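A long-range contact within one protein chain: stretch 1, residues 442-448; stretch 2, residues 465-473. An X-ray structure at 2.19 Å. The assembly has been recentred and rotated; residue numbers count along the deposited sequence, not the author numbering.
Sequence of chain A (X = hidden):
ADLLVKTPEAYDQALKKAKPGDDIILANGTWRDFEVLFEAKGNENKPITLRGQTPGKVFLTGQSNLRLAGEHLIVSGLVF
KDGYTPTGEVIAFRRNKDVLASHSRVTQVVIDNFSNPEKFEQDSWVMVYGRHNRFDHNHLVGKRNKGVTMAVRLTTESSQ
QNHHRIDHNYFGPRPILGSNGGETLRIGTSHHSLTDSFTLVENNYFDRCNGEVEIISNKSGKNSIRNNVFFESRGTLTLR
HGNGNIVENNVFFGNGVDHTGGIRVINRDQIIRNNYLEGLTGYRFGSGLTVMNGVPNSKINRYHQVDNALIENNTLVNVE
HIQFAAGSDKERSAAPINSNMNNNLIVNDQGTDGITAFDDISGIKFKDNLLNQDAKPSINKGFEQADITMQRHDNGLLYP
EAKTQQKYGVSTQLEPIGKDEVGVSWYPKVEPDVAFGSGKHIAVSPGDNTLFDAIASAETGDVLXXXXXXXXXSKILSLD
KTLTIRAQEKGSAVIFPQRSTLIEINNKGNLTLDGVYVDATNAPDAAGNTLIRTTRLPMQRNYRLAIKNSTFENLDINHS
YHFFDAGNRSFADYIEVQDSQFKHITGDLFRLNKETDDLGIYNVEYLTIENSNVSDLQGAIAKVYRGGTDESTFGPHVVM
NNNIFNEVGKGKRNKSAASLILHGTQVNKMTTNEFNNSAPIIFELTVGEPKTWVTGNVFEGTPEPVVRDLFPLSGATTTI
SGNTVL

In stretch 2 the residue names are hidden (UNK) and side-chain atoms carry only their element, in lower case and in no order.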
# COMPACT_ATOMS: atom_id res chain seq x y z
N ILE A 442 -33.56 1.47 -8.92
CA ILE A 442 -33.69 0.02 -8.90
C ILE A 442 -34.18 -0.39 -7.52
O ILE A 442 -33.57 -0.04 -6.51
CB ILE A 442 -32.35 -0.67 -9.21
CG1 ILE A 442 -31.82 -0.23 -10.57
CG2 ILE A 442 -32.51 -2.19 -9.14
CD1 ILE A 442 -30.39 -0.65 -10.82
N ALA A 443 -35.29 -1.12 -7.49
CA ALA A 443 -35.79 -1.65 -6.23
C ALA A 443 -35.01 -2.91 -5.86
O ALA A 443 -34.72 -3.75 -6.72
CB ALA A 443 -37.28 -1.96 -6.34
N VAL A 444 -34.63 -3.02 -4.62
CA VAL A 444 -33.89 -4.15 -4.16
C VAL A 444 -34.63 -4.72 -2.99
O VAL A 444 -35.25 -3.99 -2.28
CB VAL A 444 -32.50 -3.73 -3.69
CG1 VAL A 444 -31.65 -4.93 -3.43
CG2 VAL A 444 -31.85 -2.84 -4.71
N SER A 445 -34.55 -6.02 -2.80
CA SER A 445 -35.23 -6.65 -1.70
C SER A 445 -34.33 -7.50 -0.84
O SER A 445 -33.29 -7.90 -1.26
CB SER A 445 -36.34 -7.51 -2.23
OG SER A 445 -37.51 -6.75 -2.33
N PRO A 446 -34.81 -7.79 0.43
CA PRO A 446 -33.96 -8.68 1.24
C PRO A 446 -33.93 -10.06 0.65
O PRO A 446 -34.75 -10.29 -0.18
CB PRO A 446 -34.71 -8.78 2.54
CG PRO A 446 -35.48 -7.56 2.65
CD PRO A 446 -35.98 -7.34 1.30
N GLY A 447 -33.04 -10.96 1.05
CA GLY A 447 -32.08 -10.72 2.09
C GLY A 447 -30.73 -11.42 2.16
O GLY A 447 -30.11 -11.34 3.19
N ASP A 448 -30.29 -12.12 1.12
CA ASP A 448 -28.96 -12.75 1.19
C ASP A 448 -28.35 -12.61 -0.21
O ASP A 448 -28.90 -13.08 -1.20
CB ASP A 448 -28.86 -14.17 1.74
CG ASP A 448 -27.43 -14.63 1.93
OD1 ASP A 448 -26.52 -13.80 2.11
OD2 ASP A 448 -27.19 -15.83 1.89
N UNK A 465 -32.81 1.28 -4.12
CA UNK A 465 -33.83 1.59 -3.12
C UNK A 465 -34.16 0.29 -2.40
O UNK A 465 -34.86 -0.58 -2.95
c UNK A 465 -35.98 2.76 -2.66
c UNK A 465 -35.08 2.23 -3.74
c UNK A 465 -34.67 3.33 -4.69
N UNK A 466 -33.65 0.13 -1.18
CA UNK A 466 -33.82 -1.11 -0.44
C UNK A 466 -35.16 -1.10 0.27
O UNK A 466 -35.49 -0.16 1.01
c UNK A 466 -32.69 -1.30 0.58
c UNK A 466 -30.34 -1.16 1.41
c UNK A 466 -30.79 -1.71 -0.97
c UNK A 466 -31.26 -0.93 0.23
N UNK A 467 -35.95 -2.15 0.05
CA UNK A 467 -37.19 -2.30 0.78
C UNK A 467 -36.89 -2.72 2.21
O UNK A 467 -35.77 -3.11 2.55
n UNK A 467 -39.36 -4.03 -3.34
c UNK A 467 -38.30 -3.01 -1.41
c UNK A 467 -38.71 -4.24 -2.20
o UNK A 467 -38.43 -5.38 -1.81
c UNK A 467 -38.09 -3.31 0.08
N UNK A 468 -37.90 -2.62 3.07
CA UNK A 468 -37.71 -2.91 4.48
C UNK A 468 -37.29 -4.35 4.69
O UNK A 468 -37.69 -5.24 3.94
c UNK A 468 -39.01 -2.63 5.25
N UNK A 469 -36.44 -4.58 5.68
CA UNK A 469 -36.03 -5.93 6.01
C UNK A 469 -34.55 -6.00 6.30
O UNK A 469 -33.91 -5.00 6.62
N UNK A 470 -34.01 -7.21 6.18
CA UNK A 470 -32.65 -7.54 6.60
C UNK A 470 -31.81 -7.89 5.38
O UNK A 470 -32.23 -8.69 4.54
c UNK A 470 -32.65 -8.71 7.60
o UNK A 470 -32.95 -10.62 9.69
c UNK A 470 -33.27 -8.35 8.97
c UNK A 470 -33.10 -9.43 10.04
o UNK A 470 -33.10 -9.09 11.24
N UNK A 471 -30.61 -7.30 5.29
CA UNK A 471 -29.69 -7.57 4.18
C UNK A 471 -28.42 -8.16 4.76
O UNK A 471 -27.60 -7.43 5.33
c UNK A 471 -31.98 -5.52 0.75
c UNK A 471 -30.61 -5.75 2.71
c UNK A 471 -30.86 -6.02 1.38
c UNK A 471 -32.64 -4.45 2.79
c UNK A 471 -31.52 -4.96 3.41
c UNK A 471 -29.40 -6.30 3.39
o UNK A 471 -33.97 -4.24 0.83
c UNK A 471 -32.86 -4.74 1.46
N UNK A 472 -28.25 -9.46 4.61
CA UNK A 472 -27.08 -10.16 5.10
C UNK A 472 -26.03 -10.16 4.00
O UNK A 472 -26.35 -10.43 2.84
c UNK A 472 -26.52 -11.86 10.11
c UNK A 472 -28.30 -11.56 6.78
c UNK A 472 -28.92 -11.60 10.35
n UNK A 472 -30.07 -11.39 8.14
c UNK A 472 -26.60 -11.80 8.74
c UNK A 472 -29.64 -11.40 6.83
c UNK A 472 -27.85 -11.64 8.14
c UNK A 472 -28.99 -11.54 8.96
c UNK A 472 -27.68 -11.76 10.91
c UNK A 472 -27.44 -11.58 5.55
N UNK A 473 -24.79 -9.85 4.35
CA UNK A 473 -23.76 -9.57 3.35
C UNK A 473 -22.58 -10.48 3.63
O UNK A 473 -21.75 -10.19 4.49
c UNK A 473 -24.55 -7.23 3.04
c UNK A 473 -22.27 -7.87 2.32
c UNK A 473 -23.35 -8.10 3.35

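Position 465 carries three side-chain carbons, one of which bears the other two. Its backbone N donates to I442 O at 2.8 Å, and its O accepts from V444 N at 3.0 Å. A fork directly at CB, with no heteroatom, is valine: V465. This is the bonding of a parallel pair, and V465 shares a sheet face with A443.

Position 466 has four side-chain carbons, forked at the second. A terminal carbon packs on V444 CB. That is leucine, L466, with chi1 m and chi2 t. It lies on the same face as V444, and L466 CD2 comes to 3.8 Å from V444 CB. The contact is apolar and buried.

Position 467 has three carbons in a row, the third carrying one oxygen and one nitrogen. Its backbone N donates to V444 O at 3.1 Å, which extends the ladder one step. Its CA-to-CB bond points toward stretch 1. The terminal amide of this length identifies glutamine, Q467. Q467 OE1 is modelled 1.7 Å from S445 OG, which is too short for a hydrogen bond, so no interaction is assigned there.

Position 468 has a single side-chain carbon. The CB points away from stretch 1. The backbone still makes contact: its O is 3.5 Å from P446 CG. The residue is alanine, A468.

Position 469 has no side-chain atoms. Its CA sits 3.8 Å from P446 CG. Phi and psi are 138/-159, where a CB would be jammed against the preceding carbonyl oxygen. An ideal CB would also lie 2.5 Å from P446 CG. The residue is glycine, G469.

Position 470 has three carbons, the third carrying two oxygens. The end of the side chain leads away from stretch 1, and contact is left to the backbone: its O is 3.2 Å from both P446 CB and G447 CA. An ideal CB on G447 would clash with this oxygen. The carboxylate is glutamate, E470.

Position 471 has one carbon, then a six-carbon ring bearing one oxygen. P446 CA lies over one ring face, 4.2 Å from the centroid, in a CH-pi contact. It is tyrosine, Y471. V444 CG1 approaches Y471 CE2 at 4.2 Å. Y471 OH donates to Q467 O at 2.7 Å, tying the ring to the loop of its own stretch.

Position 472 has one carbon, then fused five- and six-membered rings holding eight carbons and one nitrogen. Its backbone N donates to G447 O at 3.0 Å, and G447 O lies at the ring edge, near its plane. It is tryptophan, W472. W472 NE1 makes a weak bond to E470 OE1 at 3.4 Å.

Position 473 again has three carbons forked at CB. It points away and makes no contact with stretch 1. It is valine, V473.

The contact works as a parallel pairing interrupted by a loop. Three backbone bonds join 442-444 to V465 and Q467, and one more joins G447 to W472. Between them, a cis peptide links P446 to G447, and the proline packs on the Y471 ring. The buried surface totals 581 Å².

Stretch 2 (465-473) VLQAGEYWV
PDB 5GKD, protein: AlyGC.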